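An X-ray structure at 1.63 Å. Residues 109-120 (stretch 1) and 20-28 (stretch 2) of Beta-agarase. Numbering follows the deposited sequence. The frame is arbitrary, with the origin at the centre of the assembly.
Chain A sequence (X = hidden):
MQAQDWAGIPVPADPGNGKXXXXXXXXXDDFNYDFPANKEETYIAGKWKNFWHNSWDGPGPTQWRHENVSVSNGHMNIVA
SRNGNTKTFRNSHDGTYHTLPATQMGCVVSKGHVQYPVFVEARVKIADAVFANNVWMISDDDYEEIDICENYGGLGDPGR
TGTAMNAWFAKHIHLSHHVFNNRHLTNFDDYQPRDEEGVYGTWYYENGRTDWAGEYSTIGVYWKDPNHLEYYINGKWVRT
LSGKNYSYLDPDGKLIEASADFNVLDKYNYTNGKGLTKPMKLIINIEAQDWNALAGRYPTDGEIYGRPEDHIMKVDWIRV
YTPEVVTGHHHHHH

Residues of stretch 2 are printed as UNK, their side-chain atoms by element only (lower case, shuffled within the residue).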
# COMPACT_ATOMS: atom_id res chain seq x y z
N VAL A 109 -9.94 -4.80 -3.60
CA VAL A 109 -9.82 -3.81 -4.64
C VAL A 109 -11.08 -2.94 -4.65
O VAL A 109 -12.21 -3.48 -4.56
CB VAL A 109 -9.58 -4.44 -6.02
CG1 VAL A 109 -9.47 -3.34 -7.05
CG2 VAL A 109 -8.33 -5.32 -6.04
N SER A 110 -10.93 -1.64 -4.70
CA SER A 110 -12.11 -0.78 -4.69
C SER A 110 -12.93 -0.93 -5.97
O SER A 110 -12.38 -1.26 -7.01
CB SER A 110 -11.73 0.67 -4.54
OG SER A 110 -11.01 1.17 -5.63
N LYS A 111 -14.23 -0.72 -5.81
CA LYS A 111 -15.10 -0.51 -6.96
C LYS A 111 -14.82 0.85 -7.60
O LYS A 111 -14.75 0.98 -8.81
CB LYS A 111 -16.57 -0.59 -6.53
CG LYS A 111 -17.51 -0.41 -7.73
CD LYS A 111 -18.94 -0.44 -7.32
CE LYS A 111 -19.45 -1.84 -7.17
NZ LYS A 111 -20.87 -1.84 -6.71
N GLY A 112 -14.67 1.88 -6.79
CA GLY A 112 -14.50 3.22 -7.28
C GLY A 112 -13.06 3.56 -7.65
O GLY A 112 -12.14 2.71 -7.50
N HIS A 113 -12.93 4.77 -8.20
CA HIS A 113 -11.70 5.32 -8.59
C HIS A 113 -11.43 6.67 -7.91
O HIS A 113 -12.35 7.42 -7.53
CB HIS A 113 -11.60 5.56 -10.12
CG HIS A 113 -11.65 4.31 -10.92
ND1 HIS A 113 -12.83 3.62 -11.15
CD2 HIS A 113 -10.69 3.69 -11.64
CE1 HIS A 113 -12.56 2.55 -11.91
NE2 HIS A 113 -11.26 2.59 -12.25
N VAL A 114 -10.15 7.02 -7.85
CA VAL A 114 -9.76 8.38 -7.55
C VAL A 114 -8.92 8.95 -8.68
O VAL A 114 -8.32 8.22 -9.47
CB VAL A 114 -9.01 8.46 -6.21
CG1 VAL A 114 -9.82 7.87 -5.07
CG2 VAL A 114 -7.69 7.74 -6.28
N GLN A 115 -8.90 10.27 -8.75
CA GLN A 115 -8.07 11.02 -9.69
C GLN A 115 -7.69 12.35 -9.06
O GLN A 115 -8.50 12.96 -8.27
CB GLN A 115 -8.87 11.23 -11.00
CG GLN A 115 -8.13 12.03 -12.03
CD GLN A 115 -8.90 12.08 -13.32
OE1 GLN A 115 -10.10 12.37 -13.32
NE2 GLN A 115 -8.21 11.81 -14.42
N TYR A 116 -6.54 12.87 -9.43
CA TYR A 116 -6.06 14.11 -8.90
C TYR A 116 -7.10 15.21 -9.18
O TYR A 116 -7.77 15.10 -10.22
CB TYR A 116 -4.75 14.56 -9.55
CG TYR A 116 -4.85 15.06 -10.97
CD1 TYR A 116 -4.88 14.17 -12.01
CD2 TYR A 116 -5.08 16.40 -11.23
CE1 TYR A 116 -5.07 14.60 -13.32
CE2 TYR A 116 -5.29 16.83 -12.53
CZ TYR A 116 -5.27 15.93 -13.56
OH TYR A 116 -5.45 16.32 -14.89
N PRO A 117 -7.16 16.23 -8.37
CA PRO A 117 -6.59 16.41 -7.04
C PRO A 117 -7.34 15.56 -6.01
O PRO A 117 -8.61 15.58 -5.85
CB PRO A 117 -6.66 17.92 -6.73
CG PRO A 117 -7.89 18.37 -7.51
CD PRO A 117 -8.05 17.39 -8.66
N VAL A 118 -6.61 14.73 -5.26
CA VAL A 118 -7.28 13.86 -4.29
C VAL A 118 -6.31 13.48 -3.16
O VAL A 118 -5.14 13.30 -3.41
CB VAL A 118 -7.80 12.61 -4.97
CG1 VAL A 118 -6.68 11.80 -5.61
CG2 VAL A 118 -8.64 11.73 -4.05
N PHE A 119 -6.85 13.38 -1.97
CA PHE A 119 -6.08 12.93 -0.79
C PHE A 119 -6.66 11.57 -0.40
O PHE A 119 -7.92 11.43 -0.16
CB PHE A 119 -6.15 13.95 0.34
CG PHE A 119 -5.46 13.44 1.59
CD1 PHE A 119 -4.09 13.57 1.73
CD2 PHE A 119 -6.19 12.94 2.66
CE1 PHE A 119 -3.46 13.11 2.88
CE2 PHE A 119 -5.54 12.49 3.81
CZ PHE A 119 -4.19 12.58 3.92
N VAL A 120 -5.80 10.52 -0.25
CA VAL A 120 -6.24 9.19 0.09
C VAL A 120 -5.46 8.75 1.34
O VAL A 120 -4.23 8.82 1.27
CB VAL A 120 -5.94 8.20 -1.06
CG1 VAL A 120 -6.33 6.77 -0.69
CG2 VAL A 120 -6.64 8.66 -2.35
N UNK A 20 -11.56 23.77 0.73
CA UNK A 20 -11.82 22.90 1.86
C UNK A 20 -11.89 21.45 1.33
O UNK A 20 -12.09 21.21 0.13
o UNK A 20 -15.46 24.58 3.18
c UNK A 20 -14.32 23.20 1.61
c UNK A 20 -13.13 23.31 2.53
n UNK A 20 -16.70 23.48 1.66
c UNK A 20 -15.55 23.81 2.23
N UNK A 21 -11.74 20.46 2.20
CA UNK A 21 -11.81 19.07 1.73
C UNK A 21 -13.23 18.56 1.77
O UNK A 21 -13.94 18.77 2.75
c UNK A 21 -7.34 18.52 1.75
c UNK A 21 -10.94 18.20 2.64
n UNK A 21 -7.39 19.03 2.99
c UNK A 21 -8.66 18.11 1.41
c UNK A 21 -7.82 17.35 -0.69
c UNK A 21 -8.88 17.51 0.16
c UNK A 21 -9.49 18.47 2.51
c UNK A 21 -6.52 17.74 -0.31
c UNK A 21 -6.27 18.32 0.89
c UNK A 21 -8.67 19.04 3.43
N UNK A 22 -13.62 17.82 0.75
CA UNK A 22 -14.90 17.17 0.70
C UNK A 22 -14.75 15.64 0.61
O UNK A 22 -14.02 15.14 -0.24
c UNK A 22 -17.75 17.22 -1.98
c UNK A 22 -17.03 16.94 -0.71
c UNK A 22 -15.70 17.65 -0.52
c UNK A 22 -19.05 16.45 -2.04
n UNK A 22 -19.85 16.84 -3.21
N UNK A 23 -15.40 14.95 1.55
CA UNK A 23 -15.28 13.47 1.58
C UNK A 23 -15.80 12.85 0.29
O UNK A 23 -16.90 13.22 -0.19
c UNK A 23 -14.36 11.21 3.77
c UNK A 23 -16.01 12.90 2.80
c UNK A 23 -15.71 11.42 3.07
c UNK A 23 -16.81 10.83 3.92
N UNK A 24 -15.02 11.94 -0.31
CA UNK A 24 -15.50 11.16 -1.44
C UNK A 24 -16.17 9.91 -0.89
O UNK A 24 -15.51 8.92 -0.50
o UNK A 24 -12.92 10.78 -4.91
c UNK A 24 -14.86 10.13 -3.68
c UNK A 24 -13.80 9.93 -4.75
n UNK A 24 -13.90 8.82 -5.45
c UNK A 24 -14.37 10.87 -2.43
N UNK A 25 -17.50 9.91 -0.84
CA UNK A 25 -18.23 8.83 -0.12
C UNK A 25 -17.94 7.41 -0.67
O UNK A 25 -17.93 6.48 0.13
c UNK A 25 -19.70 9.12 -0.19
N UNK A 26 -17.77 7.23 -1.97
CA UNK A 26 -17.73 5.89 -2.54
C UNK A 26 -16.38 5.21 -2.28
O UNK A 26 -16.25 4.03 -2.54
o UNK A 26 -17.19 6.21 -6.16
c UNK A 26 -18.06 5.89 -4.02
c UNK A 26 -17.03 6.45 -4.97
o UNK A 26 -16.15 7.21 -4.54
N UNK A 27 -15.46 5.96 -1.72
CA UNK A 27 -14.09 5.43 -1.48
C UNK A 27 -13.72 5.59 -0.01
O UNK A 27 -12.55 5.51 0.32
c UNK A 27 -13.15 5.87 -3.83
s UNK A 27 -12.69 4.16 -4.15
c UNK A 27 -13.06 6.17 -2.34
c UNK A 27 -10.90 4.30 -4.10
N UNK A 28 -14.69 5.85 0.89
CA UNK A 28 -14.46 6.11 2.28
C UNK A 28 -15.30 5.15 3.13
O UNK A 28 -16.48 4.88 2.79
c UNK A 28 -14.75 7.57 2.69
o UNK A 28 -14.01 8.50 1.91
O HOH W 1 -11.20 11.43 -6.97
O HOH W 2 -15.39 1.76 -3.90
O HOH W 3 -15.37 6.43 -8.10

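Position 20 has five side-chain atoms: three carbons, the third carrying one oxygen and one nitrogen. This is an amide on a two-carbon arm. It lies out of reach of stretch 1. The residue is Gln 20.

Position 21 has one carbon, then fused five- and six-membered rings holding eight carbons and one nitrogen. An indole is the only standard side chain that fits. One ring carbon comes 3.9 Å from Phe 119 CB. The residue is Trp 21, and that carbon is CH2. Phe 119 CB sits over one face of the six-membered ring, 4.2 Å from its centroid and 28° off the ring normal. This is a CH-pi contact.

Position 22 has four carbons in a row ending in nitrogen. It touches nothing on stretch 1. The residue is Lys 22, extended, with all four chi angles t.

Position 23 has four carbons, forked at the second. It too is out of reach. The fork after one CH2 makes it Leu 23, the last residue of the strand.

Position 24 has three carbons, the third carrying one oxygen and one nitrogen, as at position 20. Here the side chain points toward stretch 1. Its nitrogen lies 2.9 Å from His 113 O, and a terminal amide can donate there. The residue is Gln 24, and NE2 donates to His 113 O with an N-H...acceptor angle of 153°. Its OE1 accepts from water 1 at 2.8 Å, and water 1 accepts from Gln 115 N at 3.1 Å.

Position 25 has a single side-chain carbon, far from stretch 1. The residue is Ala 25, in a short 3-10 segment.

Position 26 has two carbons, the second carrying two oxygens. One oxygen is 4.2 Å from Gly 112 CA. A carboxylate on one CH2 is Asp 26, and that oxygen is OD2. The other, OD1, accepts from Gln 24 NE2 at 2.9 Å, so this amide nitrogen serves both stretches. Water 3 donates to Asp 26 OD2 at 2.7 Å and accepts from His 113 N at 3.0 Å.

Position 27 has two carbons, a sulfur and one more carbon, unbranched. The sulfur is 3.6 Å from Gly 112 C. The last carbon is 3.5 Å from Ser 110 OG and 3.9 Å from Val 114 CG1. The thioether identifies Met 27. All three chi angles are m.

Position 28 has one carbon, then one oxygen, and does not reach stretch 1. The residue is Ser 28. Its OG donates to Gln 24 O at 2.9 Å, a bond within the stretch.

The contact buries 361 Å², both sides summed. Met 27 has the largest covered area. Gly 112 leaves room for it: an ideal CB there would lie 3.1 Å from Met 27 SD and would clash with Asp 26 OD2 at 3.0 Å. One direct hydrogen bond, from Gln 24 NE2 to His 113 O, joins the stretches. Waters 1 and 3 add bridges, and Trp 21 packs against Phe 119.

Stretch 2, residues 20-28: QWKLQADMS
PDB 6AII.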